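Local coordinates for protein 336aa long hypothetical dTDP-glucose 4,6-dehydratase (Pyrococcus horikoshii, PDB 2HUN) that probably acts as a dTDP-glucose 4,6-dehydratase, binding NAD in a Rossmann-type domain to remove water from a nucleotide-linked sugar, at residues Ile33-Leu38 with Tyr66-Glu71; Gly10-Ile15 with Pro54-Val59; Glu111-Arg114 with Glu119-Phe122. One frame throughout, in Å; residues are numbered along the deposited sequence.

How the interactions relate
All three contacts belong to one Rossmann-type domain and reach the same central sheet. Interactions 1 and 2, with centres about 11 Å apart, are joined by the pairing of neighbouring parallel strands, where Asn34 O lies 2.7 Å from Val59 N, a probable hydrogen bond. Both hold NAD: residues 33-38 take the adenosine end and residues 10-15 the pyrophosphate. Interaction 3, its centre about 14 Å from that of interaction 1, meets it between helices, Tyr66 CE1 resting 3.4 Å from Ser112 CA. It touches neither interaction 2 nor the cofactor, and the side chain of Phe122 stays about 10 Å from NAD.

Interaction 1. Residues Ile33-Leu38 with Tyr66-Glu71. With NAD (nicotinamide-adenine-dinucleotide), chain C.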
loop_
_atom_site.group_PDB
_atom_site.type_symbol
_atom_site.label_atom_id
_atom_site.label_comp_id
_atom_site.label_asym_id
_atom_site.label_seq_id
_atom_site.Cartn_x
_atom_site.Cartn_y
_atom_site.Cartn_z
ATOM N N ILE A 33 5.270 20.118 -18.792
ATOM C CA ILE A 33 5.622 19.014 -19.656
ATOM C C ILE A 33 4.614 17.962 -19.241
ATOM O O ILE A 33 4.591 17.549 -18.082
ATOM C CB ILE A 33 7.021 18.457 -19.385
ATOM C CG1 ILE A 33 8.086 19.482 -19.768
ATOM C CG2 ILE A 33 7.203 17.165 -20.167
ATOM C CD1 ILE A 33 9.494 19.049 -19.407
ATOM N N ASN A 34 3.774 17.550 -20.180
ATOM C CA ASN A 34 2.750 16.555 -19.917
ATOM C C ASN A 34 3.147 15.199 -20.476
ATOM O O ASN A 34 3.313 15.042 -21.683
ATOM C CB ASN A 34 1.414 17.031 -20.524
ATOM C CG ASN A 34 0.364 15.937 -20.588
ATOM O OD1 ASN A 34 0.435 14.949 -19.867
ATOM N ND2 ASN A 34 -0.636 16.125 -21.448
ATOM N N ILE A 35 3.322 14.221 -19.593
ATOM C CA ILE A 35 3.669 12.883 -20.036
ATOM C C ILE A 35 2.415 12.046 -19.850
ATOM O O ILE A 35 1.872 11.945 -18.752
ATOM C CB ILE A 35 4.863 12.292 -19.236
ATOM C CG1 ILE A 35 5.150 10.871 -19.720
ATOM C CG2 ILE A 35 4.575 12.320 -17.740
ATOM C CD1 ILE A 35 6.395 10.249 -19.118
ATOM N N ASP A 36 1.933 11.489 -20.951
ATOM C CA ASP A 36 0.731 10.686 -20.937
ATOM C C ASP A 36 0.937 9.630 -21.988
ATOM O O ASP A 36 1.461 9.875 -23.065
ATOM C CB ASP A 36 -0.494 11.537 -21.274
ATOM C CG ASP A 36 -1.800 10.899 -20.816
ATOM O OD1 ASP A 36 -2.191 9.852 -21.362
ATOM O OD2 ASP A 36 -2.439 11.457 -19.896
ATOM N N LYS A 37 0.488 8.448 -21.642
ATOM C CA LYS A 37 0.623 7.282 -22.456
ATOM C C LYS A 37 -0.487 7.170 -23.523
ATOM O O LYS A 37 -0.405 6.366 -24.459
ATOM C CB LYS A 37 0.637 6.122 -21.467
ATOM C CG LYS A 37 -0.703 5.743 -20.819
ATOM C CD LYS A 37 -0.595 4.407 -20.031
ATOM C CE LYS A 37 -1.972 3.779 -19.773
ATOM N NZ LYS A 37 -1.928 2.521 -18.963
ATOM N N LEU A 38 -1.504 8.014 -23.369
ATOM C CA LEU A 38 -2.662 8.059 -24.260
ATOM C C LEU A 38 -3.435 6.750 -24.237
ATOM O O LEU A 38 -3.714 6.155 -25.279
ATOM C CB LEU A 38 -2.243 8.397 -25.697
ATOM C CG LEU A 38 -1.593 9.771 -25.922
ATOM C CD1 LEU A 38 -1.453 10.028 -27.424
ATOM C CD2 LEU A 38 -2.443 10.872 -25.273
ATOM N N TYR A 66 11.415 4.048 -17.091
ATOM C CA TYR A 66 12.475 4.753 -16.379
ATOM C C TYR A 66 13.363 5.637 -17.249
ATOM O O TYR A 66 13.535 6.818 -16.957
ATOM C CB TYR A 66 13.360 3.774 -15.591
ATOM C CG TYR A 66 14.310 4.508 -14.672
ATOM C CD1 TYR A 66 13.830 5.199 -13.560
ATOM C CD2 TYR A 66 15.671 4.605 -14.970
ATOM C CE1 TYR A 66 14.673 5.976 -12.771
ATOM C CE2 TYR A 66 16.525 5.380 -14.187
ATOM C CZ TYR A 66 16.018 6.066 -13.093
ATOM O OH TYR A 66 16.843 6.865 -12.338
ATOM N N GLU A 67 13.925 5.071 -18.314
ATOM C CA GLU A 67 14.803 5.825 -19.206
ATOM C C GLU A 67 14.189 7.117 -19.728
ATOM O O GLU A 67 14.863 8.141 -19.817
ATOM C CB GLU A 67 15.241 4.949 -20.387
ATOM C CG GLU A 67 16.135 3.792 -19.977
ATOM C CD GLU A 67 17.358 4.258 -19.201
ATOM O OE1 GLU A 67 18.074 5.146 -19.710
ATOM O OE2 GLU A 67 17.604 3.741 -18.088
ATOM N N LEU A 68 12.910 7.074 -20.079
ATOM C CA LEU A 68 12.241 8.263 -20.578
ATOM C C LEU A 68 11.903 9.211 -19.428
ATOM O O LEU A 68 12.170 10.412 -19.495
ATOM C CB LEU A 68 10.953 7.873 -21.308
ATOM C CG LEU A 68 10.114 9.020 -21.879
ATOM C CD1 LEU A 68 10.779 9.575 -23.140
ATOM C CD2 LEU A 68 8.723 8.506 -22.200
ATOM N N VAL A 69 11.322 8.662 -18.369
ATOM C CA VAL A 69 10.912 9.466 -17.223
ATOM C C VAL A 69 12.041 10.193 -16.492
ATOM O O VAL A 69 11.883 11.353 -16.111
ATOM C CB VAL A 69 10.123 8.599 -16.211
ATOM C CG1 VAL A 69 9.800 9.406 -14.964
ATOM C CG2 VAL A 69 8.843 8.104 -16.854
ATOM N N LYS A 70 13.175 9.525 -16.300
ATOM C CA LYS A 70 14.292 10.149 -15.593
ATOM C C LYS A 70 14.729 11.444 -16.267
ATOM O O LYS A 70 15.054 12.426 -15.597
ATOM C CB LYS A 70 15.481 9.178 -15.490
ATOM C CG LYS A 70 16.281 8.976 -16.774
ATOM C CD LYS A 70 17.328 7.890 -16.589
ATOM C CE LYS A 70 18.228 7.724 -17.807
ATOM N NZ LYS A 70 19.150 8.877 -17.989
ATOM N N GLU A 71 14.719 11.454 -17.596
ATOM C CA GLU A 71 15.127 12.637 -18.352
ATOM C C GLU A 71 14.193 13.813 -18.082
ATOM O O GLU A 71 14.627 14.965 -18.001
ATOM C CB GLU A 71 15.139 12.314 -19.844
ATOM C CG GLU A 71 15.897 11.038 -20.177
ATOM C CD GLU A 71 17.406 11.213 -20.178
ATOM O OE1 GLU A 71 17.931 12.002 -19.364
ATOM O OE2 GLU A 71 18.072 10.542 -20.996
HETATM P PA NAD C . -8.463 9.588 -16.407
HETATM O O1A NAD C . -8.735 8.154 -16.592
HETATM O O2A NAD C . -9.363 10.594 -17.039
HETATM O O5B NAD C . -6.984 9.864 -16.962
HETATM C C5B NAD C . -5.825 9.138 -16.525
HETATM C C4B NAD C . -4.699 9.661 -17.426
HETATM O O4B NAD C . -3.444 9.053 -17.063
HETATM C C3B NAD C . -4.959 9.302 -18.917
HETATM O O3B NAD C . -4.712 10.443 -19.756
HETATM C C2B NAD C . -4.024 8.101 -19.153
HETATM O O2B NAD C . -3.592 7.885 -20.496
HETATM C C1B NAD C . -2.872 8.402 -18.193
HETATM N N9A NAD C . -2.139 7.203 -17.732
HETATM C C8A NAD C . -2.632 6.093 -17.152
HETATM N N7A NAD C . -1.633 5.251 -16.891
HETATM C C5A NAD C . -0.496 5.807 -17.297
HETATM C C6A NAD C . 0.871 5.413 -17.297
HETATM N N6A NAD C . 1.293 4.250 -16.821
HETATM N N1A NAD C . 1.805 6.325 -17.842
HETATM C C2A NAD C . 1.380 7.559 -18.358
HETATM N N3A NAD C . 0.092 7.927 -18.360
HETATM C C4A NAD C . -0.818 7.065 -17.837
HETATM O O3 NAD C . -8.644 9.808 -14.844
HETATM P PN NAD C . -8.595 11.036 -13.845
HETATM O O1N NAD C . -9.961 10.999 -13.245
HETATM O O2N NAD C . -8.250 12.299 -14.529
HETATM O O5D NAD C . -7.582 10.574 -12.673
HETATM C C5D NAD C . -6.414 11.304 -12.288
HETATM C C4D NAD C . -5.959 10.818 -10.888
HETATM O O4D NAD C . -6.876 11.259 -9.873
HETATM C C3D NAD C . -5.852 9.291 -10.799
HETATM O O3D NAD C . -4.630 8.959 -10.089
HETATM C C2D NAD C . -7.120 8.887 -9.996
HETATM O O2D NAD C . -6.871 7.689 -9.256
HETATM C C1D NAD C . -7.338 10.116 -9.128
HETATM N N1N NAD C . -8.737 10.350 -8.713
HETATM C C2N NAD C . -9.767 10.708 -9.646
HETATM C C3N NAD C . -11.071 10.925 -9.167
HETATM C C7N NAD C . -12.227 11.324 -10.112
HETATM O O7N NAD C . -13.306 11.675 -9.617
HETATM N N7N NAD C . -12.038 11.301 -11.426
HETATM C C4N NAD C . -11.355 10.789 -7.784
HETATM C C5N NAD C . -10.330 10.434 -6.883
HETATM C C6N NAD C . -9.018 10.214 -7.333
#
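Ile35 reaches helix 66-74 with its last methyl: CD1 lies 4.0 Å from CG2 of Val69 and 4.2 Å from CD2 of Leu68. CG1 is anti to the backbone N (chi1 178°) and chi2 is likewise trans (174°), which stretches the isoleucine out from its strand. The side chains of Ile35 and Val69 cross at about a right angle, and the apolar contact buries a modest 86 Å² in all.

Past Ile35 the strand end turns to the cofactor. Asp36 grips the adenosine ribose with both oxygens, OD1 accepting from NAD O2B at 2.6 Å and OD2 from NAD O3B in a very short bond. OD1 also takes Leu38 N at 2.8 Å through its anti lone pair, an Asx turn, while OD2 accepts from Met12 N; two donors on each oxygen fix the carboxylate's rotation. An acid at the end of the second strand is characteristic of NAD-binding Rossmann folds. Lys37 runs extended over one face of the adenine, its CG and CD above the ring atoms, and its NZ is anchored by Glu85 and Ser101.

Strand 31-36 lies between parallel strands 5-9 and 56-60, with Ile35 also packed on Leu7 and Thr9, while Val69 continues the layer onto Leu109 and Ser112 of helix 96-116.

Interaction 2. Residues Gly10-Ile15 with Pro54-Val59. With NAD (nicotinamide-adenine-dinucleotide), chain C.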
loop_
_atom_site.group_PDB
_atom_site.type_symbol
_atom_site.label_atom_id
_atom_site.label_comp_id
_atom_site.label_asym_id
_atom_site.label_seq_id
_atom_site.Cartn_x
_atom_site.Cartn_y
_atom_site.Cartn_z
ATOM N N GLY A 10 -0.197 11.974 -16.656
ATOM C CA GLY A 10 -1.612 11.757 -16.894
ATOM C C GLY A 10 -2.320 13.057 -17.222
ATOM O O GLY A 10 -3.515 13.209 -16.971
ATOM N N GLY A 11 -1.578 13.997 -17.799
ATOM C CA GLY A 11 -2.141 15.290 -18.138
ATOM C C GLY A 11 -3.195 15.315 -19.229
ATOM O O GLY A 11 -3.943 16.286 -19.332
ATOM N N MET A 12 -3.266 14.265 -20.044
ATOM C CA MET A 12 -4.253 14.221 -21.120
ATOM C C MET A 12 -5.592 13.676 -20.628
ATOM O O MET A 12 -6.513 13.457 -21.422
ATOM C CB MET A 12 -3.746 13.357 -22.281
ATOM C CG MET A 12 -4.203 13.863 -23.642
ATOM S SD MET A 12 -3.479 15.483 -24.022
ATOM C CE MET A 12 -1.960 14.938 -24.880
ATOM N N GLY A 13 -5.692 13.460 -19.318
ATOM C CA GLY A 13 -6.921 12.948 -18.739
ATOM C C GLY A 13 -7.833 14.040 -18.205
ATOM O O GLY A 13 -7.557 15.232 -18.361
ATOM N N PHE A 14 -8.914 13.628 -17.555
ATOM C CA PHE A 14 -9.907 14.553 -17.004
ATOM C C PHE A 14 -9.337 15.616 -16.066
ATOM O O PHE A 14 -9.338 16.809 -16.383
ATOM C CB PHE A 14 -10.999 13.733 -16.298
ATOM C CG PHE A 14 -11.959 14.546 -15.458
ATOM C CD1 PHE A 14 -12.377 15.808 -15.852
ATOM C CD2 PHE A 14 -12.491 14.008 -14.290
ATOM C CE1 PHE A 14 -13.315 16.527 -15.097
ATOM C CE2 PHE A 14 -13.430 14.719 -13.529
ATOM C CZ PHE A 14 -13.840 15.982 -13.938
ATOM N N ILE A 15 -8.847 15.189 -14.911
ATOM C CA ILE A 15 -8.306 16.126 -13.931
ATOM C C ILE A 15 -6.977 16.726 -14.376
ATOM O O ILE A 15 -6.717 17.906 -14.143
ATOM C CB ILE A 15 -8.131 15.438 -12.555
ATOM C CG1 ILE A 15 -9.481 14.881 -12.093
ATOM C CG2 ILE A 15 -7.591 16.435 -11.529
ATOM C CD1 ILE A 15 -9.414 14.047 -10.822
ATOM N N PRO A 54 4.041 27.933 -26.216
ATOM C CA PRO A 54 5.455 27.651 -25.940
ATOM C C PRO A 54 5.783 27.105 -24.547
ATOM O O PRO A 54 6.783 26.410 -24.364
ATOM C CB PRO A 54 6.133 28.996 -26.216
ATOM C CG PRO A 54 5.065 29.985 -25.871
ATOM C CD PRO A 54 3.845 29.362 -26.511
ATOM N N ARG A 55 4.944 27.413 -23.568
ATOM C CA ARG A 55 5.181 26.953 -22.204
ATOM C C ARG A 55 4.727 25.513 -21.979
ATOM O O ARG A 55 4.952 24.948 -20.908
ATOM C CB ARG A 55 4.459 27.867 -21.216
ATOM C CG ARG A 55 4.899 29.315 -21.250
ATOM C CD ARG A 55 3.998 30.133 -20.356
ATOM N NE ARG A 55 2.610 30.018 -20.791
ATOM C CZ ARG A 55 1.559 30.340 -20.047
ATOM N NH1 ARG A 55 1.731 30.801 -18.818
ATOM N NH2 ARG A 55 0.335 30.202 -20.534
ATOM N N TYR A 56 4.099 24.920 -22.992
ATOM C CA TYR A 56 3.596 23.552 -22.895
ATOM C C TYR A 56 4.339 22.578 -23.815
ATOM O O TYR A 56 4.652 22.901 -24.953
ATOM C CB TYR A 56 2.094 23.534 -23.221
ATOM C CG TYR A 56 1.475 22.152 -23.266
ATOM C CD1 TYR A 56 0.995 21.537 -22.110
ATOM C CD2 TYR A 56 1.386 21.451 -24.467
ATOM C CE1 TYR A 56 0.438 20.257 -22.154
ATOM C CE2 TYR A 56 0.837 20.175 -24.522
ATOM C CZ TYR A 56 0.365 19.584 -23.365
ATOM O OH TYR A 56 -0.182 18.324 -23.431
ATOM N N THR A 57 4.624 21.386 -23.306
ATOM C CA THR A 57 5.310 20.357 -24.084
ATOM C C THR A 57 4.661 19.022 -23.762
ATOM O O THR A 57 4.505 18.678 -22.589
ATOM C CB THR A 57 6.800 20.235 -23.707
ATOM O OG1 THR A 57 7.409 21.527 -23.712
ATOM C CG2 THR A 57 7.523 19.344 -24.703
ATOM N N PHE A 58 4.279 18.276 -24.792
ATOM C CA PHE A 58 3.670 16.971 -24.583
ATOM C C PHE A 58 4.641 15.847 -24.899
ATOM O O PHE A 58 5.288 15.835 -25.951
ATOM C CB PHE A 58 2.418 16.791 -25.440
ATOM C CG PHE A 58 1.907 15.376 -25.460
ATOM C CD1 PHE A 58 1.615 14.709 -24.274
ATOM C CD2 PHE A 58 1.744 14.698 -26.663
ATOM C CE1 PHE A 58 1.174 13.389 -24.284
ATOM C CE2 PHE A 58 1.301 13.375 -26.686
ATOM C CZ PHE A 58 1.017 12.720 -25.495
ATOM N N VAL A 59 4.737 14.901 -23.973
ATOM C CA VAL A 59 5.606 13.753 -24.142
ATOM C C VAL A 59 4.787 12.481 -24.002
ATOM O O VAL A 59 4.260 12.175 -22.926
ATOM C CB VAL A 59 6.744 13.731 -23.092
ATOM C CG1 VAL A 59 7.583 12.467 -23.266
ATOM C CG2 VAL A 59 7.621 14.972 -23.245
HETATM P PA NAD C . -8.463 9.588 -16.407
HETATM O O1A NAD C . -8.735 8.154 -16.592
HETATM O O2A NAD C . -9.363 10.594 -17.039
HETATM O O5B NAD C . -6.984 9.864 -16.962
HETATM C C5B NAD C . -5.825 9.138 -16.525
HETATM C C4B NAD C . -4.699 9.661 -17.426
HETATM O O4B NAD C . -3.444 9.053 -17.063
HETATM C C3B NAD C . -4.959 9.302 -18.917
HETATM O O3B NAD C . -4.712 10.443 -19.756
HETATM C C2B NAD C . -4.024 8.101 -19.153
HETATM O O2B NAD C . -3.592 7.885 -20.496
HETATM C C1B NAD C . -2.872 8.402 -18.193
HETATM N N9A NAD C . -2.139 7.203 -17.732
HETATM C C8A NAD C . -2.632 6.093 -17.152
HETATM N N7A NAD C . -1.633 5.251 -16.891
HETATM C C5A NAD C . -0.496 5.807 -17.297
HETATM C C6A NAD C . 0.871 5.413 -17.297
HETATM N N6A NAD C . 1.293 4.250 -16.821
HETATM N N1A NAD C . 1.805 6.325 -17.842
HETATM C C2A NAD C . 1.380 7.559 -18.358
HETATM N N3A NAD C . 0.092 7.927 -18.360
HETATM C C4A NAD C . -0.818 7.065 -17.837
HETATM O O3 NAD C . -8.644 9.808 -14.844
HETATM P PN NAD C . -8.595 11.036 -13.845
HETATM O O1N NAD C . -9.961 10.999 -13.245
HETATM O O2N NAD C . -8.250 12.299 -14.529
HETATM O O5D NAD C . -7.582 10.574 -12.673
HETATM C C5D NAD C . -6.414 11.304 -12.288
HETATM C C4D NAD C . -5.959 10.818 -10.888
HETATM O O4D NAD C . -6.876 11.259 -9.873
HETATM C C3D NAD C . -5.852 9.291 -10.799
HETATM O O3D NAD C . -4.630 8.959 -10.089
HETATM C C2D NAD C . -7.120 8.887 -9.996
HETATM O O2D NAD C . -6.871 7.689 -9.256
HETATM C C1D NAD C . -7.338 10.116 -9.128
HETATM N N1N NAD C . -8.737 10.350 -8.713
HETATM C C2N NAD C . -9.767 10.708 -9.646
HETATM C C3N NAD C . -11.071 10.925 -9.167
HETATM C C7N NAD C . -12.227 11.324 -10.112
HETATM O O7N NAD C . -13.306 11.675 -9.617
HETATM N N7N NAD C . -12.038 11.301 -11.426
HETATM C C4N NAD C . -11.355 10.789 -7.784
HETATM C C5N NAD C . -10.330 10.434 -6.883
HETATM C C6N NAD C . -9.018 10.214 -7.333
#
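Two bends in Met12, at chi2 (66°) and chi3 (91°), fold its thioether so that CE comes down on the ring of Phe58. The methionine belongs to the glycine-rich loop of the Rossmann fold, which links strand 5-9 to helix 14-26, and the phenylalanine to strand 56-60. CE sits over the middle of the ring, 3.6 Å from the Phe58 centroid and 13° off the normal, a CH-pi contact. SD stands farther back above the same face, 5.3 Å from that centroid, in a Met-aromatic arrangement. Tyr56 adds a lighter touch, its OH 4.1 Å from Met12 CE; that hydroxyl has its polar partner in the side chain of Asn34. An alanine in place of the phenylalanine would take away the ring face under the methyl, and the end of Met12 would probably be held less firmly, with a gap opened beside the loop.

The loop and the first turn of the helix that follows hold NAD. Residues Gly10 to Gly13 form a type I turn, and the glycines let the cofactor come close: a CB on Gly10 would clash with O4B of NAD, and one on Gly13 with O5B. Gly13 is the N-cap of the helix, whose first amides face the pyrophosphate. Phe14 N donates to NAD O2A at 3.1 Å in a nearly straight bond, and Ile15 N to NAD O2N at 3.0 Å, one amide for each phosphate. The partial positive charge of the helix start would be expected to favour both. Farther along the cofactor, Ile15 CD1 approaches C2N of the nicotinamide ring at 3.6 Å.

Interaction 3. Residues Glu111-Arg114 with Glu119-Phe122; sequences ESIR and EVRF
Ile113, near the end of helix 96-116, packs on the two residues of the following segment that point back at it, Val120 and Phe122. This is the return from helix to strand in the Rossmann fold, just before strand 121-127 enters the central sheet, parallel to strand 78-81. At CB the isoleucine forks. CG2, anti to the backbone N, meets Val120 CG1 at 3.5 Å; the other branch has CG1 anti to the carbonyl carbon (chi1 -73°), and this atom leans on the same Val120 CG1 at 3.8 Å. One valine methyl is therefore held in the fork of the isoleucine. The trans chi2 (174°) then carries CD1 onward to one face of the Phe122 ring, toward its rim: CD1 is 3.7 Å from Phe122 CG and 4.0 Å from the ring centroid, a CH-pi contact. Both neighbours cross Ile113 at about a right angle.

Val73 of helix 66-74 and Leu171 also touch Ile113, while Val79 of strand 78-81 packs against Val120 and Phe122. Another side of the helix faces the second subunit, where Pro95 of that chain rests on Glu111 and Arg114. There Arg114 grips the carboxylate of Glu111 side-on: NE reaches OE1 from above the carboxylate plane, and Arg114 NH2 meets the syn lone pair of Glu111 OE2 at 2.8 Å.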
loop_
_atom_site.group_PDB
_atom_site.type_symbol
_atom_site.label_atom_id
_atom_site.label_comp_id
_atom_site.label_asym_id
_atom_site.label_seq_id
_atom_site.Cartn_x
_atom_site.Cartn_y
_atom_site.Cartn_z
ATOM N N GLU A 111 11.786 6.400 -8.034
ATOM C CA GLU A 111 13.186 6.077 -8.273
ATOM C C GLU A 111 13.870 7.167 -9.082
ATOM O O GLU A 111 14.980 7.582 -8.753
ATOM C CB GLU A 111 13.314 4.731 -8.989
ATOM C CG GLU A 111 13.250 3.521 -8.055
ATOM C CD GLU A 111 14.400 3.490 -7.054
ATOM O OE1 GLU A 111 14.295 4.117 -5.979
ATOM O OE2 GLU A 111 15.422 2.843 -7.353
ATOM N N SER A 112 13.211 7.647 -10.134
ATOM C CA SER A 112 13.800 8.693 -10.959
ATOM C C SER A 112 14.021 9.942 -10.116
ATOM O O SER A 112 15.027 10.638 -10.266
ATOM C CB SER A 112 12.893 9.017 -12.154
ATOM O OG SER A 112 11.721 9.700 -11.745
ATOM N N ILE A 113 13.085 10.223 -9.216
ATOM C CA ILE A 113 13.214 11.390 -8.361
ATOM C C ILE A 113 14.392 11.286 -7.389
ATOM O O ILE A 113 15.193 12.221 -7.290
ATOM C CB ILE A 113 11.916 11.646 -7.562
ATOM C CG1 ILE A 113 10.838 12.197 -8.503
ATOM C CG2 ILE A 113 12.191 12.614 -6.413
ATOM C CD1 ILE A 113 9.465 12.345 -7.863
ATOM N N ARG A 114 14.519 10.159 -6.686
ATOM C CA ARG A 114 15.608 10.007 -5.723
ATOM C C ARG A 114 16.963 9.757 -6.383
ATOM O O ARG A 114 18.002 10.062 -5.802
ATOM C CB ARG A 114 15.292 8.892 -4.706
ATOM C CG ARG A 114 15.341 7.453 -5.230
ATOM C CD ARG A 114 16.724 6.820 -5.044
ATOM N NE ARG A 114 16.726 5.415 -5.447
ATOM C CZ ARG A 114 17.777 4.602 -5.361
ATOM N NH1 ARG A 114 18.932 5.047 -4.879
ATOM N NH2 ARG A 114 17.674 3.339 -5.766
ATOM N N GLU A 119 15.455 16.880 -4.785
ATOM C CA GLU A 119 14.920 18.142 -4.287
ATOM C C GLU A 119 13.643 18.583 -5.003
ATOM O O GLU A 119 13.016 19.571 -4.612
ATOM C CB GLU A 119 15.982 19.235 -4.399
ATOM C CG GLU A 119 17.330 18.792 -3.861
ATOM C CD GLU A 119 18.334 19.921 -3.785
ATOM O OE1 GLU A 119 18.372 20.747 -4.723
ATOM O OE2 GLU A 119 19.095 19.973 -2.793
ATOM N N VAL A 120 13.255 17.848 -6.040
ATOM C CA VAL A 120 12.049 18.187 -6.793
ATOM C C VAL A 120 10.813 18.091 -5.892
ATOM O O VAL A 120 10.730 17.208 -5.039
ATOM C CB VAL A 120 11.866 17.241 -8.013
ATOM C CG1 VAL A 120 11.407 15.868 -7.554
ATOM C CG2 VAL A 120 10.877 17.841 -9.001
ATOM N N ARG A 121 9.868 19.008 -6.068
ATOM C CA ARG A 121 8.642 18.995 -5.273
ATOM C C ARG A 121 7.686 18.001 -5.925
ATOM O O ARG A 121 7.291 18.177 -7.073
ATOM C CB ARG A 121 8.022 20.392 -5.235
ATOM C CG ARG A 121 6.659 20.470 -4.542
ATOM C CD ARG A 121 6.700 19.941 -3.114
ATOM N NE ARG A 121 5.384 20.029 -2.486
ATOM C CZ ARG A 121 4.982 19.265 -1.475
ATOM N NH1 ARG A 121 5.794 18.348 -0.970
ATOM N NH2 ARG A 121 3.765 19.422 -0.968
ATOM N N PHE A 122 7.310 16.964 -5.183
ATOM C CA PHE A 122 6.440 15.912 -5.701
ATOM C C PHE A 122 5.075 15.795 -5.019
ATOM O O PHE A 122 4.989 15.721 -3.799
ATOM C CB PHE A 122 7.192 14.582 -5.588
ATOM C CG PHE A 122 6.394 13.377 -5.995
ATOM C CD1 PHE A 122 5.883 13.252 -7.284
ATOM C CD2 PHE A 122 6.214 12.333 -5.103
ATOM C CE1 PHE A 122 5.207 12.091 -7.672
ATOM C CE2 PHE A 122 5.546 11.178 -5.476
ATOM C CZ PHE A 122 5.040 11.052 -6.764
#